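Local coordinates for protein putative Nitroreductase (Anabaena variabilis ATCC 29413, PDB 3EO7) that binds flavin mononucleotide and probably works as an FMN-dependent oxidoreductase of the nitroreductase family, at residues 76-81 with 109-114; 126-129 with 134-137; 425-430 with 477-482. All coordinates share one frame; numbering follows the deposited sequence.

Contact 1: 76-81 with 109-114; sequences RLLFRS and AEVYVV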
ATOM      1  N   ARG A  76     -13.105 -15.309  -0.068  1.00 14.55           N
ATOM      2  CA  ARG A  76     -13.358 -14.029   0.592  1.00 19.08           C
ATOM      3  C   ARG A  76     -12.100 -13.201   0.811  1.00 17.37           C
ATOM      4  O   ARG A  76     -12.114 -11.970   0.614  1.00 16.31           O
ATOM      5  CB  ARG A  76     -14.104 -14.274   1.912  1.00 19.55           C
ATOM      6  CG  ARG A  76     -14.551 -13.031   2.682  1.00 30.31           C
ATOM      7  CD  ARG A  76     -15.226 -13.417   4.015  1.00 33.68           C
ATOM      8  NE  ARG A  76     -16.267 -14.422   3.808  1.00 44.33           N
ATOM      9  CZ  ARG A  76     -17.544 -14.160   3.530  1.00 52.27           C
ATOM     10  NH1 ARG A  76     -17.980 -12.899   3.429  1.00 45.42           N
ATOM     11  NH2 ARG A  76     -18.398 -15.179   3.354  1.00 51.55           N
ATOM     12  N   LEU A  77     -11.002 -13.857   1.213  1.00 16.19           N
ATOM     13  CA  LEU A  77      -9.742 -13.176   1.413  1.00 16.65           C
ATOM     14  C   LEU A  77      -9.314 -12.479   0.117  1.00 16.53           C
ATOM     15  O   LEU A  77      -9.000 -11.285   0.107  1.00 17.07           O
ATOM     16  CB  LEU A  77      -8.660 -14.160   1.907  1.00 16.91           C
ATOM     17  CG  LEU A  77      -7.318 -13.547   2.340  1.00 21.04           C
ATOM     18  CD1 LEU A  77      -6.591 -14.508   3.319  1.00 21.69           C
ATOM     19  CD2 LEU A  77      -6.460 -13.218   1.120  1.00 20.19           C
ATOM     20  N   LEU A  78      -9.416 -13.195  -0.994  1.00 15.64           N
ATOM     21  CA  LEU A  78      -8.971 -12.637  -2.271  1.00 15.63           C
ATOM     22  C   LEU A  78      -9.917 -11.553  -2.757  1.00 14.79           C
ATOM     23  O   LEU A  78      -9.479 -10.487  -3.222  1.00 16.71           O
ATOM     24  CB  LEU A  78      -8.777 -13.726  -3.295  1.00 16.27           C
ATOM     25  CG  LEU A  78      -7.566 -14.669  -3.109  1.00 18.72           C
ATOM     26  CD1 LEU A  78      -7.690 -15.916  -4.008  1.00 18.16           C
ATOM     27  CD2 LEU A  78      -6.288 -13.874  -3.388  1.00 18.40           C
ATOM     28  N   PHE A  79     -11.212 -11.801  -2.618  1.00 16.43           N
ATOM     29  CA  PHE A  79     -12.206 -10.838  -3.113  1.00 16.45           C
ATOM     30  C   PHE A  79     -12.168  -9.501  -2.381  1.00 17.98           C
ATOM     31  O   PHE A  79     -12.283  -8.426  -2.988  1.00 16.41           O
ATOM     32  CB  PHE A  79     -13.605 -11.428  -3.073  1.00 17.45           C
ATOM     33  CG  PHE A  79     -14.598 -10.561  -3.762  1.00 18.67           C
ATOM     34  CD1 PHE A  79     -14.547 -10.427  -5.159  1.00 17.23           C
ATOM     35  CD2 PHE A  79     -15.507  -9.809  -3.039  1.00 27.53           C
ATOM     36  CE1 PHE A  79     -15.415  -9.587  -5.817  1.00 23.08           C
ATOM     37  CE2 PHE A  79     -16.396  -8.964  -3.699  1.00 33.25           C
ATOM     38  CZ  PHE A  79     -16.338  -8.849  -5.086  1.00 22.97           C
ATOM     39  N   ARG A  80     -12.020  -9.554  -1.062  1.00 16.42           N
ATOM     40  CA  ARG A  80     -11.993  -8.343  -0.268  1.00 17.31           C
ATOM     41  C   ARG A  80     -10.652  -7.639  -0.481  1.00 19.64           C
ATOM     42  O   ARG A  80     -10.552  -6.448  -0.252  1.00 20.78           O
ATOM     43  CB  ARG A  80     -12.198  -8.653   1.213  1.00 18.89           C
ATOM     44  CG  ARG A  80     -13.581  -9.234   1.602  1.00 22.86           C
ATOM     45  CD  ARG A  80     -14.609  -8.157   1.828  1.00 40.31           C
ATOM     46  NE  ARG A  80     -15.946  -8.726   2.064  1.00 41.65           N
ATOM     47  CZ  ARG A  80     -16.978  -8.694   1.209  1.00 45.85           C
ATOM     48  NH1 ARG A  80     -16.907  -8.106   0.014  1.00 44.49           N
ATOM     49  NH2 ARG A  80     -18.134  -9.249   1.575  1.00 45.52           N
ATOM     50  N   SER A  81      -9.622  -8.375  -0.911  1.00 16.93           N
ATOM     51  CA  SER A  81      -8.298  -7.789  -1.144  1.00 18.41           C
ATOM     52  C   SER A  81      -8.175  -7.064  -2.496  1.00 18.08           C
ATOM     53  O   SER A  81      -7.626  -5.967  -2.559  1.00 16.68           O
ATOM     54  CB  SER A  81      -7.186  -8.842  -1.082  1.00 22.29           C
ATOM     55  OG  SER A  81      -7.032  -9.333   0.233  1.00 21.96           O
ATOM     56  N   ALA A 109      -0.549  -3.812  -9.785  1.00 16.36           N
ATOM     57  CA  ALA A 109      -0.367  -5.022  -8.978  1.00 14.53           C
ATOM     58  C   ALA A 109      -1.067  -6.252  -9.537  1.00 15.48           C
ATOM     59  O   ALA A 109      -2.169  -6.154 -10.103  1.00 16.51           O
ATOM     60  CB  ALA A 109      -0.810  -4.776  -7.505  1.00 15.08           C
ATOM     61  N   GLU A 110      -0.383  -7.395  -9.417  1.00 15.36           N
ATOM     62  CA  GLU A 110      -0.937  -8.701  -9.755  1.00 15.32           C
ATOM     63  C   GLU A 110      -0.770  -9.567  -8.517  1.00 16.98           C
ATOM     64  O   GLU A 110       0.269  -9.506  -7.843  1.00 16.67           O
ATOM     65  CB  GLU A 110      -0.203  -9.396 -10.939  1.00 17.48           C
ATOM     66  CG  GLU A 110      -0.708  -8.949 -12.255  1.00 23.72           C
ATOM     67  CD  GLU A 110      -2.109  -9.430 -12.536  1.00 16.32           C
ATOM     68  OE1 GLU A 110      -2.442 -10.640 -12.328  1.00 21.74           O
ATOM     69  OE2 GLU A 110      -2.887  -8.605 -13.042  1.00 20.08           O
ATOM     70  N   VAL A 111      -1.804 -10.357  -8.242  1.00 13.60           N
ATOM     71  CA  VAL A 111      -1.833 -11.247  -7.104  1.00 14.66           C
ATOM     72  C   VAL A 111      -1.679 -12.682  -7.552  1.00 18.01           C
ATOM     73  O   VAL A 111      -2.448 -13.174  -8.392  1.00 16.44           O
ATOM     74  CB  VAL A 111      -3.138 -11.066  -6.299  1.00 14.64           C
ATOM     75  CG1 VAL A 111      -3.276 -12.163  -5.194  1.00 14.65           C
ATOM     76  CG2 VAL A 111      -3.207  -9.624  -5.692  1.00 15.48           C
ATOM     77  N   TYR A 112      -0.703 -13.354  -6.945  1.00 14.36           N
ATOM     78  CA  TYR A 112      -0.491 -14.768  -7.155  1.00 14.29           C
ATOM     79  C   TYR A 112      -0.666 -15.520  -5.847  1.00 16.76           C
ATOM     80  O   TYR A 112      -0.423 -14.974  -4.790  1.00 15.39           O
ATOM     81  CB  TYR A 112       0.925 -15.026  -7.648  1.00 17.36           C
ATOM     82  CG  TYR A 112       1.198 -14.422  -8.991  1.00 14.87           C
ATOM     83  CD1 TYR A 112       1.583 -13.100  -9.107  1.00 15.35           C
ATOM     84  CD2 TYR A 112       1.056 -15.178 -10.137  1.00 16.67           C
ATOM     85  CE1 TYR A 112       1.796 -12.514 -10.352  1.00 17.87           C
ATOM     86  CE2 TYR A 112       1.264 -14.621 -11.396  1.00 15.28           C
ATOM     87  CZ  TYR A 112       1.655 -13.303 -11.500  1.00 15.34           C
ATOM     88  OH  TYR A 112       1.869 -12.775 -12.746  1.00 16.13           O
ATOM     89  N   VAL A 113      -1.081 -16.778  -5.949  1.00 14.67           N
ATOM     90  CA  VAL A 113      -1.096 -17.669  -4.802  1.00 14.66           C
ATOM     91  C   VAL A 113      -0.144 -18.820  -5.113  1.00 16.86           C
ATOM     92  O   VAL A 113      -0.204 -19.440  -6.205  1.00 17.17           O
ATOM     93  CB  VAL A 113      -2.495 -18.235  -4.492  1.00 16.31           C
ATOM     94  CG1 VAL A 113      -2.425 -19.296  -3.396  1.00 16.12           C
ATOM     95  CG2 VAL A 113      -3.476 -17.119  -4.083  1.00 15.60           C
ATOM     96  N   VAL A 114       0.723 -19.102  -4.155  1.00 15.24           N
ATOM     97  CA  VAL A 114       1.684 -20.219  -4.243  1.00 14.68           C
ATOM     98  C   VAL A 114       1.232 -21.273  -3.249  1.00 15.15           C
ATOM     99  O   VAL A 114       1.011 -20.965  -2.085  1.00 17.19           O
ATOM    100  CB  VAL A 114       3.126 -19.789  -3.976  1.00 17.47           C
ATOM    101  CG1 VAL A 114       4.076 -21.007  -4.041  1.00 17.97           C
ATOM    102  CG2 VAL A 114       3.552 -18.736  -4.976  1.00 17.96           C
TER
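L78 in the helical segment 76-81 lies opposite V111 in the strand segment 109-114 with their CA atoms 8.7 Å apart, a gap that side chains alone bridge, since no hydrogen bond links the two segments. One methyl carries the contact: L78 CD2 comes to 3.9 Å from V111 CG1 and to 4.3 Å from V113 CG2. L78 CG is turned beside its own backbone N, anti to the carbonyl carbon (chi1 -71°), which places the leucine branch over the strand. V111 and V113, two residues apart, both point to the helix while Y112 between them points away, the alternation expected of a beta strand. The buried area is small, 98 Å², consistent with a single leucine touching two valines. One turn along, S81 OG donates to L77 O at 2.8 Å, approaching tilted by 31° from the carbonyl plane; the same L77 O also meets S199 OG. Helix 66-82 thus packs on one side of the seven-stranded antiparallel sheet, in which strand 109-115 runs between strands 124-129 and 162-169. Y128 from the first of these touches both L78 and V111, whereas helix 181-202 adds L192 against V111 and I196 against S81.

Contact 2: 126-129 with 134-137; sequences YNYQ and SLIH
Y126 to Q129 and S134 to H137 are the two arms of a beta hairpin, antiparallel with 152° between their local axes. N127 N bonds to I136 O at 3.0 Å and I136 N to N127 O at 2.9 Å; nearer the turn, Q129 N reaches S134 O at 2.8 Å, and the return bond from S134 N to Q129 O is longer, 3.3 Å. At the non-hydrogen-bonded pair Y126 and H137 the rings make an offset stack, centroids 4.0 Å apart and planes 3° from parallel: H137 CG lies anti to the backbone N (chi1 -170°) and Y126 CG beside its own, which brings one ring over the other. Y126 OH sits over the centre of the imidazole. Beyond the hairpin, Y126 OH bonds to S122 O and H137 NE2 to P123 O. With an alanine here instead of Y126, H137 would probably lose the surface its ring lies on, and S122 O its hydroxyl partner. In the seven-stranded sheet the hairpin lies between strands 109-115 and 47-50. L135 CB packs 4.0 Å from Y126 CD2. On the other face, Q129 NE2 donates to N127 OD1, in that carbonyl's plane though tilted from its own amide plane, and to K41 O.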
ATOM      1  N   TYR A 126      -0.616 -20.156  -8.944  1.00 14.91           N
ATOM      2  CA  TYR A 126      -1.950 -19.691  -9.301  1.00 16.15           C
ATOM      3  C   TYR A 126      -1.960 -18.164  -9.486  1.00 17.87           C
ATOM      4  O   TYR A 126      -1.389 -17.427  -8.682  1.00 18.28           O
ATOM      5  CB  TYR A 126      -2.957 -20.015  -8.191  1.00 16.01           C
ATOM      6  CG  TYR A 126      -3.090 -21.483  -7.826  1.00 16.76           C
ATOM      7  CD1 TYR A 126      -2.123 -22.125  -7.047  1.00 15.83           C
ATOM      8  CD2 TYR A 126      -4.199 -22.207  -8.217  1.00 17.23           C
ATOM      9  CE1 TYR A 126      -2.259 -23.448  -6.697  1.00 18.25           C
ATOM     10  CE2 TYR A 126      -4.347 -23.526  -7.861  1.00 18.15           C
ATOM     11  CZ  TYR A 126      -3.373 -24.146  -7.117  1.00 18.14           C
ATOM     12  OH  TYR A 126      -3.552 -25.464  -6.816  1.00 18.61           O
ATOM     13  N   ASN A 127      -2.598 -17.700 -10.562  1.00 15.97           N
ATOM     14  CA  ASN A 127      -2.791 -16.283 -10.773  1.00 13.66           C
ATOM     15  C   ASN A 127      -4.241 -15.941 -10.406  1.00 15.36           C
ATOM     16  O   ASN A 127      -5.179 -16.619 -10.853  1.00 14.32           O
ATOM     17  CB  ASN A 127      -2.519 -15.892 -12.222  1.00 16.14           C
ATOM     18  CG  ASN A 127      -2.794 -14.427 -12.480  1.00 19.67           C
ATOM     19  OD1 ASN A 127      -3.802 -14.107 -13.083  1.00 18.68           O
ATOM     20  ND2 ASN A 127      -1.940 -13.528 -11.953  1.00 16.23           N
ATOM     21  N   TYR A 128      -4.418 -14.878  -9.651  1.00 16.19           N
ATOM     22  CA  TYR A 128      -5.751 -14.396  -9.296  1.00 15.69           C
ATOM     23  C   TYR A 128      -6.356 -13.565 -10.450  1.00 16.32           C
ATOM     24  O   TYR A 128      -5.828 -12.542 -10.841  1.00 15.47           O
ATOM     25  CB  TYR A 128      -5.742 -13.588  -7.975  1.00 15.97           C
ATOM     26  CG  TYR A 128      -7.144 -13.079  -7.658  1.00 13.93           C
ATOM     27  CD1 TYR A 128      -8.195 -13.979  -7.430  1.00 14.42           C
ATOM     28  CD2 TYR A 128      -7.426 -11.719  -7.644  1.00 16.21           C
ATOM     29  CE1 TYR A 128      -9.503 -13.526  -7.231  1.00 15.33           C
ATOM     30  CE2 TYR A 128      -8.721 -11.246  -7.387  1.00 17.66           C
ATOM     31  CZ  TYR A 128      -9.752 -12.152  -7.197  1.00 16.27           C
ATOM     32  OH  TYR A 128     -10.993 -11.649  -6.975  1.00 16.58           O
ATOM     33  N   GLN A 129      -7.480 -14.020 -10.956  1.00 15.85           N
ATOM     34  CA  GLN A 129      -8.182 -13.363 -12.055  1.00 17.45           C
ATOM     35  C   GLN A 129      -9.328 -12.518 -11.497  1.00 15.86           C
ATOM     36  O   GLN A 129     -10.372 -13.046 -11.123  1.00 16.18           O
ATOM     37  CB  GLN A 129      -8.734 -14.434 -12.981  1.00 18.47           C
ATOM     38  CG  GLN A 129      -7.674 -15.178 -13.737  1.00 18.26           C
ATOM     39  CD  GLN A 129      -7.174 -14.380 -14.913  1.00 29.39           C
ATOM     40  OE1 GLN A 129      -7.976 -13.868 -15.698  1.00 35.68           O
ATOM     41  NE2 GLN A 129      -5.861 -14.246 -15.038  1.00 22.24           N
ATOM     42  N   SER A 134     -11.560 -15.921 -10.034  0.50 17.05           N
ATOM     43  CA  SER A 134     -11.052 -17.269 -10.171  0.50 17.54           C
ATOM     44  C   SER A 134      -9.542 -17.275 -10.014  0.50 16.38           C
ATOM     45  O   SER A 134      -8.915 -16.226 -10.024  0.50 16.25           O
ATOM     46  CB  SER A 134     -11.401 -17.841 -11.546  0.50 17.61           C
ATOM     47  OG  SER A 134     -10.911 -17.036 -12.618  0.50 11.80           O
ATOM     48  N   LEU A 135      -8.997 -18.476  -9.846  1.00 16.54           N
ATOM     49  CA  LEU A 135      -7.574 -18.721  -9.817  1.00 19.04           C
ATOM     50  C   LEU A 135      -7.249 -19.579 -11.037  1.00 19.52           C
ATOM     51  O   LEU A 135      -7.983 -20.543 -11.338  1.00 25.56           O
ATOM     52  CB  LEU A 135      -7.162 -19.488  -8.560  1.00 19.54           C
ATOM     53  CG  LEU A 135      -7.185 -18.713  -7.259  1.00 19.97           C
ATOM     54  CD1 LEU A 135      -6.981 -19.745  -6.122  1.00 22.47           C
ATOM     55  CD2 LEU A 135      -6.135 -17.619  -7.214  1.00 17.92           C
ATOM     56  N   ILE A 136      -6.208 -19.223 -11.775  0.50 18.95           N
ATOM     57  CA  ILE A 136      -5.746 -20.068 -12.866  0.50 18.05           C
ATOM     58  C   ILE A 136      -4.491 -20.754 -12.369  0.50 16.98           C
ATOM     59  O   ILE A 136      -3.498 -20.095 -12.041  0.50 17.28           O
ATOM     60  CB  ILE A 136      -5.464 -19.313 -14.149  0.50 19.39           C
ATOM     61  CG1 ILE A 136      -6.757 -18.651 -14.647  0.50 26.90           C
ATOM     62  CG2 ILE A 136      -4.879 -20.284 -15.208  0.50 20.18           C
ATOM     63  CD1 ILE A 136      -6.549 -17.649 -15.748  0.50 26.17           C
ATOM     64  N   HIS A 137      -4.572 -22.078 -12.270  1.00 16.80           N
ATOM     65  CA  HIS A 137      -3.477 -22.914 -11.821  1.00 16.42           C
ATOM     66  C   HIS A 137      -2.615 -23.147 -13.040  1.00 17.79           C
ATOM     67  O   HIS A 137      -2.848 -24.058 -13.818  1.00 20.97           O
ATOM     68  CB  HIS A 137      -4.036 -24.190 -11.237  1.00 15.34           C
ATOM     69  CG  HIS A 137      -3.042 -25.049 -10.529  1.00 16.97           C
ATOM     70  ND1 HIS A 137      -3.253 -26.395 -10.301  1.00 20.59           N
ATOM     71  CD2 HIS A 137      -1.840 -24.762  -9.980  1.00 14.62           C
ATOM     72  CE1 HIS A 137      -2.234 -26.888  -9.617  1.00 19.74           C
ATOM     73  NE2 HIS A 137      -1.352 -25.921  -9.427  1.00 18.97           N
TER

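Contact 3: 425-430 with 477-482; sequences QELGRD and GVSGIG. With FMN (flavin mononucleotide), chain B.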
ATOM      1  N   GLN A 425      -5.394  20.423  -7.576  1.00 14.75           N
ATOM      2  CA  GLN A 425      -6.629  19.680  -7.329  1.00 15.68           C
ATOM      3  C   GLN A 425      -7.464  20.292  -6.215  1.00 18.49           C
ATOM      4  O   GLN A 425      -6.940  20.566  -5.129  1.00 17.66           O
ATOM      5  CB  GLN A 425      -6.331  18.235  -6.997  1.00 16.64           C
ATOM      6  CG  GLN A 425      -5.682  17.506  -8.174  1.00 15.96           C
ATOM      7  CD  GLN A 425      -5.474  16.045  -7.892  1.00 17.14           C
ATOM      8  OE1 GLN A 425      -6.433  15.271  -7.891  1.00 19.36           O
ATOM      9  NE2 GLN A 425      -4.234  15.657  -7.625  1.00 16.53           N
ATOM     10  N   GLU A 426      -8.761  20.455  -6.488  1.00 16.93           N
ATOM     11  CA  GLU A 426      -9.719  20.965  -5.501  1.00 19.10           C
ATOM     12  C   GLU A 426      -9.796  20.063  -4.278  1.00 16.10           C
ATOM     13  O   GLU A 426     -10.170  20.509  -3.190  1.00 17.15           O
ATOM     14  CB  GLU A 426     -11.102  21.166  -6.117  1.00 18.20           C
ATOM     15  CG  GLU A 426     -11.105  22.258  -7.136  1.00 21.36           C
ATOM     16  CD  GLU A 426     -12.470  22.511  -7.754  1.00 40.91           C
ATOM     17  OE1 GLU A 426     -13.453  21.802  -7.410  1.00 45.55           O
ATOM     18  OE2 GLU A 426     -12.549  23.444  -8.586  1.00 53.05           O
ATOM     19  N   LEU A 427      -9.456  18.793  -4.425  1.00 14.94           N
ATOM     20  CA  LEU A 427      -9.396  17.918  -3.248  1.00 16.40           C
ATOM     21  C   LEU A 427      -8.496  18.508  -2.172  1.00 18.08           C
ATOM     22  O   LEU A 427      -8.819  18.425  -1.001  1.00 18.37           O
ATOM     23  CB  LEU A 427      -8.903  16.515  -3.610  1.00 16.55           C
ATOM     24  CG  LEU A 427      -9.874  15.637  -4.401  1.00 18.22           C
ATOM     25  CD1 LEU A 427      -9.115  14.394  -4.999  1.00 19.97           C
ATOM     26  CD2 LEU A 427     -11.095  15.172  -3.585  1.00 16.12           C
ATOM     27  N   GLY A 428      -7.363  19.087  -2.568  1.00 18.10           N
ATOM     28  CA  GLY A 428      -6.435  19.726  -1.593  1.00 18.10           C
ATOM     29  C   GLY A 428      -7.019  21.014  -1.017  1.00 17.69           C
ATOM     30  O   GLY A 428      -6.859  21.302   0.167  1.00 19.17           O
ATOM     31  N   ARG A 429      -7.722  21.793  -1.840  1.00 18.34           N
ATOM     32  CA  ARG A 429      -8.317  23.008  -1.354  1.00 17.72           C
ATOM     33  C   ARG A 429      -9.448  22.771  -0.364  1.00 18.19           C
ATOM     34  O   ARG A 429      -9.575  23.521   0.604  1.00 17.78           O
ATOM     35  CB  ARG A 429      -8.901  23.808  -2.516  1.00 18.21           C
ATOM     36  CG  ARG A 429      -9.429  25.209  -2.158  1.00 19.65           C
ATOM     37  CD  ARG A 429     -10.174  25.817  -3.343  1.00 20.64           C
ATOM     38  NE  ARG A 429     -11.352  25.026  -3.657  1.00 24.16           N
ATOM     39  CZ  ARG A 429     -12.066  25.104  -4.772  1.00 29.33           C
ATOM     40  NH1 ARG A 429     -11.751  25.977  -5.726  1.00 25.74           N
ATOM     41  NH2 ARG A 429     -13.102  24.291  -4.928  1.00 23.43           N
ATOM     42  N   ASP A 430     -10.300  21.780  -0.653  1.00 16.56           N
ATOM     43  CA  ASP A 430     -11.554  21.561   0.077  1.00 16.81           C
ATOM     44  C   ASP A 430     -11.523  20.541   1.197  1.00 17.42           C
ATOM     45  O   ASP A 430     -12.499  20.412   1.933  1.00 16.58           O
ATOM     46  CB  ASP A 430     -12.648  21.171  -0.926  1.00 18.57           C
ATOM     47  CG  ASP A 430     -12.908  22.263  -1.967  1.00 22.82           C
ATOM     48  OD1 ASP A 430     -12.691  23.445  -1.647  1.00 20.67           O
ATOM     49  OD2 ASP A 430     -13.266  21.914  -3.109  1.00 23.65           O
ATOM     50  N   GLY A 477     -15.281  11.564   3.325  1.00 17.59           N
ATOM     51  CA  GLY A 477     -14.637  11.539   2.005  1.00 16.38           C
ATOM     52  C   GLY A 477     -13.135  11.390   2.167  1.00 16.97           C
ATOM     53  O   GLY A 477     -12.560  11.838   3.162  1.00 15.59           O
ATOM     54  N   VAL A 478     -12.510  10.717   1.201  1.00 15.91           N
ATOM     55  CA  VAL A 478     -11.087  10.467   1.248  1.00 15.72           C
ATOM     56  C   VAL A 478     -10.527  10.221  -0.138  1.00 15.93           C
ATOM     57  O   VAL A 478     -11.196   9.667  -0.998  1.00 16.54           O
ATOM     58  CB  VAL A 478     -10.774   9.230   2.159  1.00 15.50           C
ATOM     59  CG1 VAL A 478     -11.506   7.953   1.649  1.00 14.69           C
ATOM     60  CG2 VAL A 478      -9.226   8.983   2.300  1.00 13.28           C
ATOM     61  N   SER A 479      -9.294  10.664  -0.355  1.00 16.73           N
ATOM     62  CA  SER A 479      -8.588  10.329  -1.561  1.00 13.99           C
ATOM     63  C   SER A 479      -7.094  10.514  -1.402  1.00 15.82           C
ATOM     64  O   SER A 479      -6.639  11.546  -0.924  1.00 14.31           O
ATOM     65  CB  SER A 479      -9.057  11.174  -2.754  1.00 16.25           C
ATOM     66  OG  SER A 479      -8.387  10.766  -3.959  1.00 16.64           O
ATOM     67  N   GLY A 480      -6.330   9.536  -1.870  1.00 13.27           N
ATOM     68  CA  GLY A 480      -4.910   9.693  -1.977  1.00 15.83           C
ATOM     69  C   GLY A 480      -4.628  10.694  -3.088  1.00 16.83           C
ATOM     70  O   GLY A 480      -5.488  10.958  -3.958  1.00 16.45           O
ATOM     71  N   ILE A 481      -3.422  11.245  -3.047  1.00 15.47           N
ATOM     72  CA  ILE A 481      -2.876  12.164  -4.040  1.00 15.62           C
ATOM     73  C   ILE A 481      -1.433  11.708  -4.289  1.00 17.11           C
ATOM     74  O   ILE A 481      -0.588  11.815  -3.400  1.00 17.25           O
ATOM     75  CB  ILE A 481      -2.836  13.620  -3.510  1.00 17.38           C
ATOM     76  CG1 ILE A 481      -4.234  14.112  -3.113  1.00 22.54           C
ATOM     77  CG2 ILE A 481      -2.159  14.544  -4.531  1.00 17.19           C
ATOM     78  CD1 ILE A 481      -5.167  14.377  -4.208  1.00 19.32           C
ATOM     79  N   GLY A 482      -1.151  11.204  -5.484  1.00 16.72           N
ATOM     80  CA  GLY A 482       0.182  10.666  -5.769  1.00 17.10           C
ATOM     81  C   GLY A 482       1.203  11.663  -6.258  1.00 18.30           C
ATOM     82  O   GLY A 482       2.404  11.496  -6.033  1.00 20.54           O
TER
HETATM   83  N1  FMN B 700      -7.351  10.475  -7.102  1.00 13.36           N
HETATM   84  C2  FMN B 700      -7.325  11.805  -7.486  1.00 19.23           C
HETATM   85  O2  FMN B 700      -8.357  12.394  -7.790  1.00 17.54           O
HETATM   86  N3  FMN B 700      -6.169  12.534  -7.583  1.00 16.12           N
HETATM   87  C4  FMN B 700      -4.946  11.981  -7.344  1.00 17.03           C
HETATM   88  O4  FMN B 700      -3.958  12.735  -7.267  1.00 16.24           O
HETATM   89  C4A FMN B 700      -4.924  10.645  -6.949  1.00 14.89           C
HETATM   90  N5  FMN B 700      -3.714  10.011  -6.742  1.00 12.76           N
HETATM   91  C5A FMN B 700      -3.698   8.688  -6.256  1.00 13.33           C
HETATM   92  C6  FMN B 700      -2.507   8.051  -5.923  1.00 12.98           C
HETATM   93  C7  FMN B 700      -2.487   6.735  -5.464  1.00 13.46           C
HETATM   94  C7M FMN B 700      -1.169   6.103  -4.990  1.00 13.11           C
HETATM   95  C8  FMN B 700      -3.677   6.032  -5.326  1.00 14.61           C
HETATM   96  C8M FMN B 700      -3.739   4.676  -4.653  1.00 10.86           C
HETATM   97  C9  FMN B 700      -4.897   6.653  -5.649  1.00 13.14           C
HETATM   98  C9A FMN B 700      -4.905   7.981  -6.112  1.00 13.07           C
HETATM   99  N10 FMN B 700      -6.106   8.598  -6.442  1.00 14.49           N
HETATM  100  C10 FMN B 700      -6.122   9.908  -6.837  1.00 14.61           C
HETATM  101  C1' FMN B 700      -7.398   7.815  -6.544  1.00 12.78           C
HETATM  102  C2' FMN B 700      -7.495   6.972  -7.799  1.00 14.98           C
HETATM  103  O2' FMN B 700      -7.869   7.806  -8.917  1.00 16.43           O
HETATM  104  C3' FMN B 700      -8.506   5.850  -7.573  1.00 13.02           C
HETATM  105  O3' FMN B 700      -8.009   4.933  -6.593  1.00 13.97           O
HETATM  106  C4' FMN B 700      -8.918   5.109  -8.859  1.00 13.75           C
HETATM  107  O4' FMN B 700      -9.570   6.016  -9.793  1.00 15.56           O
HETATM  108  C5' FMN B 700      -9.838   3.951  -8.524  1.00 11.88           C
HETATM  109  O5' FMN B 700     -10.996   4.372  -7.855  1.00 14.48           O
HETATM  110  P   FMN B 700     -11.385   3.829  -6.421  1.00 14.60           P
HETATM  111  O1P FMN B 700     -10.302   4.275  -5.445  1.00 14.99           O
HETATM  112  O2P FMN B 700     -12.733   4.475  -6.119  1.00 14.81           O
HETATM  113  O3P FMN B 700     -11.497   2.333  -6.456  1.00 13.91           O
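Q425 and I481 meet beside the pyrimidine end of the flavin, Q425 from the N-cap position before helix 426-430 and I481 from strand 477-481. From CB, which points toward the strand, the Q425 chain runs extended through CG (chi2 -176°), carrying CD and its amide to the FMN. Q425 OE1 accepts from FMN N3 at 2.8 Å, and Q425 NE2 donates to FMN O4 at 3.0 Å, nearly straight at 168°. NE2 also bonds to C422 O, so it is held between two carbonyl oxygens, and with the N3 bond at OE1 the rotation of the amide is probably fixed. I481 CD1 lies 3.8 Å from Q425 NE2.

L427, two residues further on in the helix, fills in beside the glutamine. L427 CD1 is 3.8 Å from S479 OG, 4.0 Å from I481 CD1 and 3.5 Å from FMN O2, so one methyl touches strand and cofactor together. S479 OG donates to the neighbouring G480 O at 2.9 Å, and the same hydroxyl stands close to FMN N1. Just past the strand, G482 N donates to FMN N5 at 3.1 Å, bent at 139°; a side chain at this glycine would be crowded by FMN C6. S336, R335, R334 and S102 add further hydrogen bonds to the cofactor. Away from the strand, R429 grips D430 side-on through NE and NH2, with E426 and R511 in the same ionic network.

The donor-acceptor pair of Q425 matches the O4/N3 edge of the isoalloxazine, which reads as recognition of the flavin's pyrimidine ring. Because N5 is the flavin atom that exchanges hydride, its bond from the G482 backbone probably helps to tune the reactivity of the cofactor.

How the contacts relate
Followed from the N terminus, the chain first closes contact 1, where strand 109-115 comes back against helix 66-82 after 27 intervening residues, among them the FMN-binding S102. Contact 2 follows at once, closed by the four-residue turn of the 126-129/134-137 hairpin. Much later comes contact 3, bridging 46 residues that are largely helical. The three are in series, none enclosing or crossing another. Contacts 1 and 2 are direct neighbours, centres about 9 Å apart, because strands 109-115 and 124-129 pair in one sheet. Contact 3 belongs to the second nitroreductase-family region, its centre about 28 Å from that of contact 1 and 35 Å from that of contact 2.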